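Local coordinates for protein induced by osmotic stress (Scheffersomyces stipitis, PDB 5YWN) that probably acts as an NADP-dependent reductase of the short-chain dehydrogenase type, stereoselectively reducing haloketones to alcohols, at residues L14-I19 with D202-G207; N263-G268 with S297-W302; T270-V275 with K285-K290; K277-L282 with S321-I326; K306-K309 with E314-D317. The protein carries 1 engineered substitution. All coordinates share one frame; numbering follows the deposited sequence.

Contact 1: L14-I19 with D202-G207; sequences LAQQII and DEEVKG
A single side-chain hydrogen bond joins Gln-16 to Glu-204, and through it the first helix of the Rossmann fold, 13-24, is tied to the loop that runs from strand 194-196 to helix 211-217. It illustrates how a sparse polar contact can link residues almost two hundred positions apart: the buried surface is just 78 Å², and all of it belongs to these two residues. The helix starts at the dinucleotide site, where the backbone N of Leu-14 makes a weak hydrogen bond to the bound NADP, and the side chain of Gln-16 comes within about 7 Å of that cofactor.

Beyond CG the glutamine chain runs extended (chi2 -164°), which carries its amide out from the helix, whereas Glu-204 bends at chi2 and meets it at about a right angle. Neither polar end depends on this bond alone. The glutamine OE1 is taken by Tyr-46 and its NE2 also reaches the backbone O of Thr-11, while Glu-204 OE1 accepts from Asn-41. Three hydrogen bonds thus grip the amide and probably fix its rotation. Beside the polar pair, Gln-16 OE1 rests 3.6 Å from Glu-204 CG. In the bond itself, nearly straight at 164°, Gln-16 NE2 donates over 3.1 Å, within its own amide plane, to the anti side of Glu-204 OE2, 31° out of the carboxylate plane.

Contact 2: N263-G268 with S297-W302; sequences NTRFNG and SAFKEW
Arg-265 bridges two aromatic residues, Phe-299 and Trp-302, and treats them in quite different ways. With Phe-299 the contact is made over the ring face. The methylene Arg-265 CD forms a CH-pi contact 3.6 Å from the centroid of the Phe-299 ring, displaced somewhat toward the rim. The chain bends at chi3 (-138°), and this lets the guanidinium continue over the CD2 side of the same ring instead of rising from it: the two planes are 23° apart, and Arg-265 NE comes to 3.1 Å from Phe-299 CD2.

The arginine sits on the short strand 265-267, which follows the last strand of the Rossmann sheet, 258-261, and runs straight into helix 268-278 with Asn-267 as its N-cap. Its segment pairs through backbone hydrogen bonds with Gly-233 and Phe-235, and the irregular surface loop at 297-302 is held on it.

Toward Trp-302 the guanidinium is turned edge-on, its plane nearly perpendicular to the indole. Arg-265 NH2 lies 3.5 Å from Trp-302 NE1, two donors side by side with no direct bond.

Water supplies the polar link. One molecule, in the plane of the indole, accepts from Trp-302 NE1 at 3.2 Å and weakly from Arg-265 NH2. A second lies 2.9 Å from Lys-300 O and has another weak bond to the same NH2, while NH1 reaches Leu-135 O, again weakly.

Contact 3: T270-V275 with K285-K290; sequences TLLDVV and KLPVGK
Leu-272 spreads its two methyl groups over the peptide that follows Pro-287: CD2 lies 3.6 Å from Pro-287 O and CD1 3.8 Å from the same oxygen, so that the carbonyl is met by both branches of the fork. The CD2 branch also reaches the pyrrolidine ring, 4.1 Å from Pro-287 CD, with the two side chains crossing at about a right angle. One turn further along the helix, Val-275 adds a purely apolar touch. Its CG1, set opposite the backbone N by chi1 of 172°, touches Leu-286 CD1 at 3.9 Å.

Both residues sit on one side of helix 268-278, and the irregular segment 285-290 passes across that side after the chain has turned back. Val-274 and Val-275 also meet helix 318-332, so the helix is packed between this returning loop and the last helix of the chain.

At the far end of the contact the character changes. A water donates to Asp-273 OD1 at 2.6 Å and to Val-288 O at 3.0 Å. Gln-269 NE2 binds the same two oxygens, and its OE1 takes the backbone N of Lys-290. Across the two segments no direct hydrogen bond forms. The buried end is therefore held by apolar packing, and the more exposed end by the water, by Gln-269 and, just beyond the segment, by Asp-273 OD2 on the backbone N of His-292.

Contact 4: K277-L282 with S321-I326; sequences KNFPQL and SVVDSI
Phe-279 presents a ring face to Ile-326 and a ring edge to the backbone of Val-323, and these two orientations set the larger half of the contact. Over the face, Ile-326 CG2 stands 3.5 Å from the centroid of the Phe-279 ring and 20° off its normal, a close CH-pi contact shifted toward CZ. That methyl lies opposite the backbone N of its own residue, while the CG1 branch takes the other direction (chi1 -69°) and plays no part on the ring. At the edge, Val-323 O lies in the ring plane, 3.8 Å from Phe-279 CZ, and Val-323 CG1 approaches the same atom at 4.2 Å.

The two segments belong to helix 268-278, together with the turn just after it, and to the final helix, 318-332; this is helix-to-helix packing in the C-terminal region that follows the Rossmann sheet. Phe-279 is the first residue to leave the helical path, and its side chain fills the angle where the earlier helix ends against the later one, also touching Lys-327 and Leu-330. An alanine here would lose the whole ring, and is likely to open a gap under Ile-326 CG2 that weakens the hold of the turn on helix 318-332.

Asn-278 meets the same helix differently. Its amide lies against one methyl: Val-323 CG2 is 3.3 Å from Asn-278 CG and almost as near to both OD1 and ND2. The amide is kept in that attitude by hydrogen bonds from ND2 to Val-274 O, one turn back, and to Glu-319 OE1 on the opposing helix.

Contact 5: K306-K309 with E314-D317; sequences KTKK and EYFD
Lys-308 folds back over Tyr-315, and its aliphatic part makes the closest contacts. Lys-308 CE forms a CH-pi contact 3.9 Å from the centroid of the Tyr-315 ring, 23° off the normal, while CD lies 3.2 Å from Tyr-315 OH. Successive bends at chi2 (-51°), chi3 and chi4 curl the chain over this one face.

The charge joins in less directly. Lys-308 NZ has an off-centre cation-pi contact at 4.3 Å from the same centroid, and stays 4.4 Å from Glu-314 OE1, beyond salt-bridge distance.

Water closes that gap: one molecule accepts from Lys-308 NZ at 3.0 Å and from Tyr-315 N at 2.9 Å, and donates to Glu-314 OE1. A serine in place of Tyr-315 would probably cost the lysine its CH-pi and cation-pi surface, leaving the ammonium group held mainly by the water.

One residue earlier in the helix, Thr-307 OG1 turns instead to Glu-144 and Leu-260 N. Tyr-315 also touches Leu-261 and Ile-236, so the contact ties the short helix 305-311, and the loop leading to helix 318-332, to strand 234-237 and to edge strand 258-261 of the parallel Rossmann sheet.

Overall arrangement
From the N terminus, contact 1 closes by far the longest loop, enclosing most of the Rossmann core between helix 13-24 and the loop at 202-207; the other four open only after it has closed. Contact 2 joins strand 265-267 to residues 297-302, and within its span contact 3 brings 285-290 back to helix 268-278. Contact 4 crosses both, since it starts inside contact 2 and ends on helix 318-332; contact 5, a short loop closure, lies within its span. Contacts 3 and 4 share helix 268-278 and touch through Val-275 CG2 and Ile-326 CD1, whereas contacts 2 and 5 meet where Asn-263 packs against Tyr-315 and Phe-316.

Contact 1: L14-I19 with D202-G207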
# COMPACT_ATOMS: atom_id res chain seq x y z
N LEU A 14 -3.59 3.90 -1.96
CA LEU A 14 -3.59 3.61 -0.54
C LEU A 14 -3.56 4.87 0.36
O LEU A 14 -4.21 4.95 1.33
CB LEU A 14 -2.41 2.75 -0.17
CG LEU A 14 -2.20 2.50 1.30
CD1 LEU A 14 -3.44 1.85 1.84
CD2 LEU A 14 -0.99 1.61 1.50
N ALA A 15 -2.75 5.81 -0.02
CA ALA A 15 -2.56 7.01 0.75
C ALA A 15 -3.87 7.80 0.90
O ALA A 15 -4.15 8.23 1.94
CB ALA A 15 -1.51 7.84 0.12
N GLN A 16 -4.64 7.91 -0.17
CA GLN A 16 -5.94 8.55 -0.13
C GLN A 16 -6.96 7.88 0.77
O GLN A 16 -7.67 8.52 1.39
CB GLN A 16 -6.49 8.81 -1.52
CG GLN A 16 -5.76 9.91 -2.26
CD GLN A 16 -6.49 10.44 -3.47
OE1 GLN A 16 -7.58 10.90 -3.37
NE2 GLN A 16 -5.84 10.40 -4.59
N GLN A 17 -7.02 6.56 0.77
CA GLN A 17 -7.83 5.83 1.68
C GLN A 17 -7.38 6.01 3.13
O GLN A 17 -8.16 6.15 3.96
CB GLN A 17 -7.94 4.36 1.29
CG GLN A 17 -8.86 4.07 0.12
CD GLN A 17 -10.34 4.08 0.47
OE1 GLN A 17 -10.73 4.62 1.42
NE2 GLN A 17 -11.12 3.48 -0.32
N ILE A 18 -6.09 6.01 3.36
CA ILE A 18 -5.57 6.29 4.65
C ILE A 18 -6.01 7.70 5.09
O ILE A 18 -6.46 7.85 6.14
CB ILE A 18 -4.03 6.18 4.65
CG1 ILE A 18 -3.59 4.72 4.57
CG2 ILE A 18 -3.40 6.86 5.86
CD1 ILE A 18 -2.12 4.53 4.44
N ILE A 19 -5.87 8.67 4.22
CA ILE A 19 -6.21 10.02 4.52
C ILE A 19 -7.70 10.16 4.84
O ILE A 19 -8.02 10.70 5.79
CB ILE A 19 -5.79 10.97 3.38
CG1 ILE A 19 -4.26 11.07 3.27
CG2 ILE A 19 -6.42 12.35 3.53
CD1 ILE A 19 -3.73 11.66 2.03
N ASP A 202 -14.49 9.30 -5.92
CA ASP A 202 -15.02 9.01 -7.23
C ASP A 202 -14.29 9.81 -8.29
O ASP A 202 -14.04 9.32 -9.32
CB ASP A 202 -16.49 9.33 -7.28
CG ASP A 202 -17.31 8.38 -6.46
OD1 ASP A 202 -16.80 7.33 -6.09
OD2 ASP A 202 -18.45 8.71 -6.18
N GLU A 203 -13.93 11.02 -7.95
CA GLU A 203 -13.26 11.95 -8.82
C GLU A 203 -11.89 11.49 -9.28
O GLU A 203 -11.41 11.91 -10.27
CB GLU A 203 -13.15 13.30 -8.12
CG GLU A 203 -14.44 13.94 -7.77
CD GLU A 203 -14.95 13.61 -6.39
OE1 GLU A 203 -14.63 12.56 -5.86
OE2 GLU A 203 -15.70 14.40 -5.84
N GLU A 204 -11.27 10.62 -8.51
CA GLU A 204 -9.98 10.12 -8.79
C GLU A 204 -10.01 8.85 -9.61
O GLU A 204 -9.01 8.38 -10.02
CB GLU A 204 -9.19 9.93 -7.50
CG GLU A 204 -8.85 11.24 -6.76
CD GLU A 204 -7.74 12.04 -7.42
OE1 GLU A 204 -8.03 13.04 -8.07
OE2 GLU A 204 -6.58 11.66 -7.32
N VAL A 205 -11.17 8.32 -9.86
CA VAL A 205 -11.29 7.10 -10.59
C VAL A 205 -10.75 7.18 -12.03
O VAL A 205 -10.00 6.33 -12.44
CB VAL A 205 -12.75 6.62 -10.57
CG1 VAL A 205 -13.00 5.51 -11.55
CG2 VAL A 205 -13.14 6.21 -9.18
N LYS A 206 -11.15 8.19 -12.77
CA LYS A 206 -10.69 8.29 -14.11
C LYS A 206 -9.15 8.49 -14.29
O LYS A 206 -8.59 8.09 -15.28
CB LYS A 206 -11.52 9.31 -14.88
CG LYS A 206 -12.84 8.78 -15.41
CD LYS A 206 -12.73 7.33 -15.87
CE LYS A 206 -14.03 6.69 -16.35
NZ LYS A 206 -15.11 7.62 -16.77
N GLY A 207 -8.49 9.11 -13.34
CA GLY A 207 -7.12 9.51 -13.55
C GLY A 207 -5.89 8.63 -13.76
O GLY A 207 -5.17 8.85 -14.69

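Contact 2: N263-G268 with S297-W302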
# COMPACT_ATOMS: atom_id res chain seq x y z
N ASN A 263 -5.25 -11.57 3.12
CA ASN A 263 -6.48 -12.22 3.31
C ASN A 263 -6.57 -13.56 2.56
O ASN A 263 -5.94 -14.47 2.94
CB ASN A 263 -7.66 -11.31 3.03
CG ASN A 263 -8.98 -11.84 3.60
OD1 ASN A 263 -9.02 -12.81 4.26
ND2 ASN A 263 -10.03 -11.17 3.30
N THR A 264 -7.33 -13.63 1.50
CA THR A 264 -7.52 -14.90 0.82
C THR A 264 -6.90 -14.95 -0.60
O THR A 264 -6.70 -13.97 -1.21
CB THR A 264 -9.01 -15.31 0.78
OG1 THR A 264 -9.76 -14.31 0.14
CG2 THR A 264 -9.55 -15.51 2.15
N ARG A 265 -6.63 -16.16 -1.03
CA ARG A 265 -6.22 -16.50 -2.36
C ARG A 265 -7.31 -16.38 -3.40
O ARG A 265 -8.41 -16.68 -3.14
CB ARG A 265 -5.62 -17.90 -2.40
CG ARG A 265 -4.13 -17.81 -2.44
CD ARG A 265 -3.41 -19.09 -2.28
NE ARG A 265 -2.29 -18.95 -1.42
CZ ARG A 265 -1.16 -18.40 -1.76
NH1 ARG A 265 -0.97 -17.90 -2.93
NH2 ARG A 265 -0.21 -18.37 -0.89
N PHE A 266 -6.90 -15.96 -4.57
CA PHE A 266 -7.72 -15.82 -5.72
C PHE A 266 -6.95 -16.11 -7.00
O PHE A 266 -5.77 -16.02 -7.05
CB PHE A 266 -8.27 -14.42 -5.81
CG PHE A 266 -7.25 -13.41 -6.15
CD1 PHE A 266 -6.44 -12.88 -5.21
CD2 PHE A 266 -7.08 -13.05 -7.43
CE1 PHE A 266 -5.50 -11.97 -5.52
CE2 PHE A 266 -6.14 -12.14 -7.78
CZ PHE A 266 -5.36 -11.59 -6.82
N ASN A 267 -7.72 -16.35 -8.04
CA ASN A 267 -7.27 -16.30 -9.41
C ASN A 267 -8.24 -15.59 -10.33
O ASN A 267 -9.21 -15.10 -9.90
CB ASN A 267 -6.82 -17.66 -9.93
CG ASN A 267 -7.96 -18.64 -10.12
OD1 ASN A 267 -9.08 -18.29 -10.28
ND2 ASN A 267 -7.62 -19.89 -10.13
N GLY A 268 -7.95 -15.63 -11.60
CA GLY A 268 -8.79 -15.05 -12.61
C GLY A 268 -10.19 -15.62 -12.65
O GLY A 268 -11.10 -14.94 -12.91
N SER A 297 -7.36 -25.23 -1.64
CA SER A 297 -7.28 -26.04 -0.44
C SER A 297 -5.91 -26.63 -0.13
O SER A 297 -5.64 -26.96 0.95
CB SER A 297 -8.39 -27.07 -0.36
OG SER A 297 -8.32 -27.99 -1.35
N ALA A 298 -5.07 -26.76 -1.13
CA ALA A 298 -3.70 -27.18 -0.94
C ALA A 298 -2.78 -26.16 -0.29
O ALA A 298 -1.76 -26.51 0.19
CB ALA A 298 -3.10 -27.72 -2.22
N PHE A 299 -3.15 -24.89 -0.31
CA PHE A 299 -2.26 -23.84 0.10
C PHE A 299 -2.21 -23.71 1.61
O PHE A 299 -3.19 -23.46 2.23
CB PHE A 299 -2.62 -22.49 -0.53
CG PHE A 299 -2.34 -22.38 -1.98
CD1 PHE A 299 -3.20 -22.92 -2.91
CD2 PHE A 299 -1.25 -21.73 -2.42
CE1 PHE A 299 -2.94 -22.82 -4.25
CE2 PHE A 299 -0.98 -21.61 -3.75
CZ PHE A 299 -1.83 -22.15 -4.68
N LYS A 300 -1.05 -23.86 2.18
CA LYS A 300 -0.91 -23.67 3.59
C LYS A 300 -1.27 -22.22 3.98
O LYS A 300 -0.93 -21.36 3.31
CB LYS A 300 0.49 -24.00 4.03
CG LYS A 300 0.84 -25.45 3.96
CD LYS A 300 2.30 -25.67 4.21
CE LYS A 300 2.63 -27.14 4.13
NZ LYS A 300 4.02 -27.35 4.53
N GLU A 301 -2.02 -22.03 5.03
CA GLU A 301 -2.36 -20.69 5.42
C GLU A 301 -1.15 -19.95 5.95
O GLU A 301 -0.44 -20.45 6.74
CB GLU A 301 -3.45 -20.65 6.49
CG GLU A 301 -4.72 -21.40 6.18
CD GLU A 301 -5.58 -20.75 5.11
OE1 GLU A 301 -5.50 -19.55 4.90
OE2 GLU A 301 -6.35 -21.44 4.50
N TRP A 302 -0.97 -18.74 5.51
CA TRP A 302 0.07 -17.92 6.05
C TRP A 302 -0.17 -17.57 7.54
O TRP A 302 -1.27 -17.55 8.01
CB TRP A 302 0.26 -16.69 5.21
CG TRP A 302 0.79 -16.88 3.87
CD1 TRP A 302 1.24 -18.02 3.31
CD2 TRP A 302 0.93 -15.88 2.88
NE1 TRP A 302 1.66 -17.79 2.06
CE2 TRP A 302 1.46 -16.47 1.76
CE3 TRP A 302 0.65 -14.53 2.84
CZ2 TRP A 302 1.75 -15.76 0.63
CZ3 TRP A 302 0.90 -13.86 1.70
CH2 TRP A 302 1.43 -14.45 0.64
O HOH W 1 2.73 -18.87 -0.78
O HOH W 2 0.62 -21.11 0.89

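Contact 3: T270-V275 with K285-K290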
# COMPACT_ATOMS: atom_id res chain seq x y z
N THR A 270 -11.82 -16.82 -9.99
CA THR A 270 -12.44 -16.28 -8.82
C THR A 270 -13.00 -14.88 -9.14
O THR A 270 -14.11 -14.59 -8.84
CB THR A 270 -11.43 -16.11 -7.66
OG1 THR A 270 -10.51 -17.17 -7.64
CG2 THR A 270 -12.16 -16.07 -6.36
N LEU A 271 -12.20 -14.07 -9.81
CA LEU A 271 -12.56 -12.76 -10.21
C LEU A 271 -13.74 -12.71 -11.19
O LEU A 271 -14.68 -12.02 -10.96
CB LEU A 271 -11.35 -12.10 -10.84
CG LEU A 271 -11.54 -10.78 -11.51
CD1 LEU A 271 -12.19 -9.73 -10.63
CD2 LEU A 271 -10.32 -10.25 -12.23
N LEU A 272 -13.68 -13.51 -12.22
CA LEU A 272 -14.73 -13.63 -13.19
C LEU A 272 -16.05 -14.10 -12.57
O LEU A 272 -17.07 -13.59 -12.86
CB LEU A 272 -14.31 -14.63 -14.23
CG LEU A 272 -13.66 -14.14 -15.51
CD1 LEU A 272 -13.39 -15.27 -16.47
CD2 LEU A 272 -14.49 -13.08 -16.16
N ASP A 273 -15.97 -15.04 -11.68
CA ASP A 273 -17.14 -15.58 -11.05
C ASP A 273 -17.86 -14.52 -10.23
O ASP A 273 -19.03 -14.46 -10.24
CB ASP A 273 -16.80 -16.82 -10.22
CG ASP A 273 -16.43 -18.07 -11.08
OD1 ASP A 273 -16.73 -18.13 -12.25
OD2 ASP A 273 -15.85 -18.97 -10.54
N VAL A 274 -17.12 -13.71 -9.52
CA VAL A 274 -17.71 -12.66 -8.76
C VAL A 274 -18.37 -11.61 -9.62
O VAL A 274 -19.47 -11.30 -9.42
CB VAL A 274 -16.66 -12.06 -7.79
CG1 VAL A 274 -17.02 -10.68 -7.30
CG2 VAL A 274 -16.40 -13.00 -6.63
N VAL A 275 -17.68 -11.12 -10.60
CA VAL A 275 -18.17 -10.08 -11.43
C VAL A 275 -19.44 -10.47 -12.22
O VAL A 275 -20.36 -9.74 -12.27
CB VAL A 275 -17.07 -9.60 -12.37
CG1 VAL A 275 -17.59 -8.64 -13.38
CG2 VAL A 275 -15.97 -8.94 -11.57
N LYS A 285 -20.94 -9.95 -22.17
CA LYS A 285 -19.80 -9.24 -22.63
C LYS A 285 -18.48 -9.72 -22.04
O LYS A 285 -17.50 -9.08 -22.22
CB LYS A 285 -19.96 -7.76 -22.37
CG LYS A 285 -21.14 -7.15 -23.07
CD LYS A 285 -21.72 -6.03 -22.25
CE LYS A 285 -23.21 -6.18 -22.12
NZ LYS A 285 -23.73 -5.01 -21.41
N LEU A 286 -18.48 -10.84 -21.34
CA LEU A 286 -17.34 -11.34 -20.66
C LEU A 286 -17.16 -12.81 -20.86
O LEU A 286 -18.08 -13.52 -21.12
CB LEU A 286 -17.44 -11.07 -19.18
CG LEU A 286 -17.57 -9.69 -18.58
CD1 LEU A 286 -17.73 -9.75 -17.09
CD2 LEU A 286 -16.42 -8.82 -18.94
N PRO A 287 -15.95 -13.30 -20.67
CA PRO A 287 -15.74 -14.75 -20.73
C PRO A 287 -16.33 -15.48 -19.54
O PRO A 287 -16.57 -14.89 -18.55
CB PRO A 287 -14.24 -14.90 -20.76
CG PRO A 287 -13.68 -13.56 -20.54
CD PRO A 287 -14.75 -12.60 -20.25
N VAL A 288 -16.58 -16.76 -19.71
CA VAL A 288 -17.14 -17.62 -18.69
C VAL A 288 -16.11 -18.48 -17.96
O VAL A 288 -16.16 -18.65 -16.82
CB VAL A 288 -18.26 -18.53 -19.26
CG1 VAL A 288 -18.99 -19.23 -18.15
CG2 VAL A 288 -19.24 -17.74 -20.08
N GLY A 289 -15.19 -19.04 -18.70
CA GLY A 289 -14.24 -19.98 -18.19
C GLY A 289 -14.90 -21.19 -17.61
O GLY A 289 -15.78 -21.73 -18.18
N LYS A 290 -14.45 -21.58 -16.43
CA LYS A 290 -14.92 -22.75 -15.76
C LYS A 290 -15.30 -22.38 -14.37
O LYS A 290 -14.52 -22.45 -13.50
CB LYS A 290 -13.88 -23.87 -15.79
CG LYS A 290 -13.52 -24.29 -17.20
CD LYS A 290 -12.90 -25.67 -17.22
CE LYS A 290 -11.42 -25.64 -16.92
NZ LYS A 290 -10.69 -24.38 -17.31
O HOH W 3 -17.58 -17.32 -14.53

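Contact 4: K277-L282 with S321-I326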
# COMPACT_ATOMS: atom_id res chain seq x y z
N LYS A 277 -21.78 -12.81 -11.51
CA LYS A 277 -22.92 -12.88 -10.61
C LYS A 277 -23.46 -11.53 -10.15
O LYS A 277 -24.60 -11.30 -10.18
CB LYS A 277 -22.57 -13.71 -9.41
CG LYS A 277 -22.34 -15.17 -9.69
CD LYS A 277 -21.92 -15.90 -8.43
CE LYS A 277 -21.99 -17.40 -8.58
NZ LYS A 277 -20.94 -17.91 -9.43
N ASN A 278 -22.59 -10.67 -9.72
CA ASN A 278 -22.87 -9.31 -9.34
C ASN A 278 -23.30 -8.31 -10.38
O ASN A 278 -24.04 -7.48 -10.09
CB ASN A 278 -21.80 -8.78 -8.41
CG ASN A 278 -21.77 -9.51 -7.11
OD1 ASN A 278 -22.54 -9.24 -6.25
ND2 ASN A 278 -20.92 -10.46 -7.01
N PHE A 279 -22.77 -8.43 -11.58
CA PHE A 279 -23.04 -7.53 -12.67
C PHE A 279 -23.50 -8.33 -13.90
O PHE A 279 -22.87 -8.42 -14.90
CB PHE A 279 -21.86 -6.63 -12.96
CG PHE A 279 -21.31 -5.97 -11.76
CD1 PHE A 279 -21.80 -4.79 -11.34
CD2 PHE A 279 -20.33 -6.57 -11.02
CE1 PHE A 279 -21.32 -4.19 -10.22
CE2 PHE A 279 -19.82 -5.98 -9.91
CZ PHE A 279 -20.33 -4.79 -9.49
N PRO A 280 -24.67 -8.92 -13.76
CA PRO A 280 -25.19 -9.85 -14.75
C PRO A 280 -25.52 -9.23 -16.10
O PRO A 280 -25.60 -9.93 -17.03
CB PRO A 280 -26.39 -10.47 -14.06
CG PRO A 280 -26.81 -9.50 -13.08
CD PRO A 280 -25.61 -8.73 -12.67
N GLN A 281 -25.64 -7.92 -16.17
CA GLN A 281 -25.69 -7.21 -17.40
C GLN A 281 -24.40 -7.31 -18.18
O GLN A 281 -24.41 -7.08 -19.30
CB GLN A 281 -26.13 -5.77 -17.24
CG GLN A 281 -25.12 -4.80 -16.68
CD GLN A 281 -24.99 -4.91 -15.20
OE1 GLN A 281 -25.27 -5.90 -14.64
NE2 GLN A 281 -24.52 -3.88 -14.58
N LEU A 282 -23.31 -7.62 -17.53
CA LEU A 282 -22.02 -7.77 -18.20
C LEU A 282 -21.70 -9.20 -18.65
O LEU A 282 -20.69 -9.45 -19.27
CB LEU A 282 -20.90 -7.26 -17.33
CG LEU A 282 -20.97 -5.88 -16.73
CD1 LEU A 282 -19.81 -5.61 -15.82
CD2 LEU A 282 -21.12 -4.81 -17.77
N SER A 321 -14.84 -6.61 -1.79
CA SER A 321 -13.82 -5.70 -2.25
C SER A 321 -13.95 -5.52 -3.77
O SER A 321 -14.00 -4.45 -4.25
CB SER A 321 -12.44 -6.21 -1.87
OG SER A 321 -11.43 -5.36 -2.29
N VAL A 322 -14.08 -6.62 -4.46
CA VAL A 322 -14.27 -6.60 -5.89
C VAL A 322 -15.57 -5.88 -6.28
O VAL A 322 -15.52 -5.05 -7.08
CB VAL A 322 -14.24 -8.04 -6.45
CG1 VAL A 322 -14.82 -8.14 -7.83
CG2 VAL A 322 -12.83 -8.56 -6.46
N VAL A 323 -16.69 -6.21 -5.68
CA VAL A 323 -17.96 -5.60 -6.04
C VAL A 323 -17.89 -4.08 -5.78
O VAL A 323 -18.26 -3.35 -6.59
CB VAL A 323 -19.17 -6.22 -5.28
CG1 VAL A 323 -20.40 -5.36 -5.35
CG2 VAL A 323 -19.50 -7.62 -5.74
N ASP A 324 -17.37 -3.68 -4.65
CA ASP A 324 -17.28 -2.29 -4.31
C ASP A 324 -16.41 -1.58 -5.33
O ASP A 324 -16.72 -0.51 -5.71
CB ASP A 324 -16.74 -2.10 -2.88
CG ASP A 324 -17.78 -2.40 -1.80
OD1 ASP A 324 -18.92 -2.67 -2.13
OD2 ASP A 324 -17.45 -2.36 -0.63
N SER A 325 -15.33 -2.20 -5.77
CA SER A 325 -14.45 -1.58 -6.72
C SER A 325 -15.12 -1.37 -8.09
O SER A 325 -15.03 -0.34 -8.66
CB SER A 325 -13.12 -2.35 -6.79
OG SER A 325 -12.24 -1.82 -7.73
N ILE A 326 -15.81 -2.40 -8.56
CA ILE A 326 -16.55 -2.37 -9.80
C ILE A 326 -17.73 -1.42 -9.81
O ILE A 326 -17.92 -0.75 -10.75
CB ILE A 326 -16.90 -3.77 -10.28
CG1 ILE A 326 -15.64 -4.47 -10.72
CG2 ILE A 326 -17.86 -3.74 -11.45
CD1 ILE A 326 -15.63 -5.90 -10.42

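Contact 5: K306-K309 with E314-D317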
# COMPACT_ATOMS: atom_id res chain seq x y z
N LYS A 306 -0.48 -13.03 14.74
CA LYS A 306 -0.08 -11.91 15.53
C LYS A 306 -0.71 -10.59 15.01
O LYS A 306 -1.23 -9.84 15.74
CB LYS A 306 1.44 -11.79 15.51
CG LYS A 306 1.99 -10.69 16.38
CD LYS A 306 3.48 -10.51 16.28
CE LYS A 306 4.25 -11.52 17.11
NZ LYS A 306 5.59 -11.03 17.49
N THR A 307 -0.65 -10.40 13.71
CA THR A 307 -1.18 -9.22 13.10
C THR A 307 -2.68 -9.12 13.37
O THR A 307 -3.13 -8.12 13.80
CB THR A 307 -0.85 -9.16 11.60
OG1 THR A 307 0.54 -8.97 11.42
CG2 THR A 307 -1.59 -8.10 10.89
N LYS A 308 -3.40 -10.20 13.18
CA LYS A 308 -4.84 -10.22 13.39
C LYS A 308 -5.23 -9.91 14.82
O LYS A 308 -6.13 -9.17 15.05
CB LYS A 308 -5.45 -11.54 12.96
CG LYS A 308 -5.49 -11.81 11.50
CD LYS A 308 -6.09 -10.69 10.74
CE LYS A 308 -7.61 -10.76 10.73
NZ LYS A 308 -8.01 -12.03 10.11
N LYS A 309 -4.50 -10.46 15.77
CA LYS A 309 -4.68 -10.16 17.17
C LYS A 309 -4.41 -8.69 17.49
O LYS A 309 -5.13 -8.12 18.19
CB LYS A 309 -3.77 -11.02 18.01
CG LYS A 309 -3.83 -10.80 19.51
CD LYS A 309 -5.10 -11.33 20.09
CE LYS A 309 -4.94 -11.78 21.52
NZ LYS A 309 -6.21 -12.29 22.01
N GLU A 314 -12.13 -7.71 11.57
CA GLU A 314 -12.32 -8.62 10.48
C GLU A 314 -12.16 -7.93 9.12
O GLU A 314 -12.50 -6.79 8.97
CB GLU A 314 -13.68 -9.28 10.58
CG GLU A 314 -13.83 -10.28 11.69
CD GLU A 314 -12.85 -11.42 11.65
OE1 GLU A 314 -12.41 -11.86 10.59
OE2 GLU A 314 -12.54 -11.89 12.72
N TYR A 315 -11.60 -8.65 8.17
CA TYR A 315 -11.35 -8.14 6.84
C TYR A 315 -12.57 -8.19 5.91
O TYR A 315 -13.39 -8.97 6.06
CB TYR A 315 -10.18 -8.90 6.21
CG TYR A 315 -8.82 -8.78 6.87
CD1 TYR A 315 -8.40 -7.62 7.50
CD2 TYR A 315 -7.93 -9.83 6.81
CE1 TYR A 315 -7.15 -7.53 8.07
CE2 TYR A 315 -6.70 -9.75 7.38
CZ TYR A 315 -6.29 -8.62 7.99
OH TYR A 315 -5.08 -8.58 8.54
N PHE A 316 -12.60 -7.31 4.93
CA PHE A 316 -13.52 -7.36 3.85
C PHE A 316 -13.23 -8.64 3.07
O PHE A 316 -12.12 -8.97 2.85
CB PHE A 316 -13.31 -6.16 2.94
CG PHE A 316 -13.95 -4.89 3.41
CD1 PHE A 316 -15.24 -4.63 3.14
CD2 PHE A 316 -13.24 -3.99 4.13
CE1 PHE A 316 -15.84 -3.46 3.55
CE2 PHE A 316 -13.82 -2.83 4.56
CZ PHE A 316 -15.12 -2.56 4.26
N ASP A 317 -14.26 -9.35 2.69
CA ASP A 317 -14.09 -10.50 1.85
C ASP A 317 -13.86 -10.13 0.39
O ASP A 317 -14.09 -9.05 0.01
CB ASP A 317 -15.18 -11.53 2.08
CG ASP A 317 -16.46 -11.23 1.36
OD1 ASP A 317 -16.54 -10.30 0.62
OD2 ASP A 317 -17.40 -12.01 1.51
O HOH W 4 -10.63 -11.35 8.85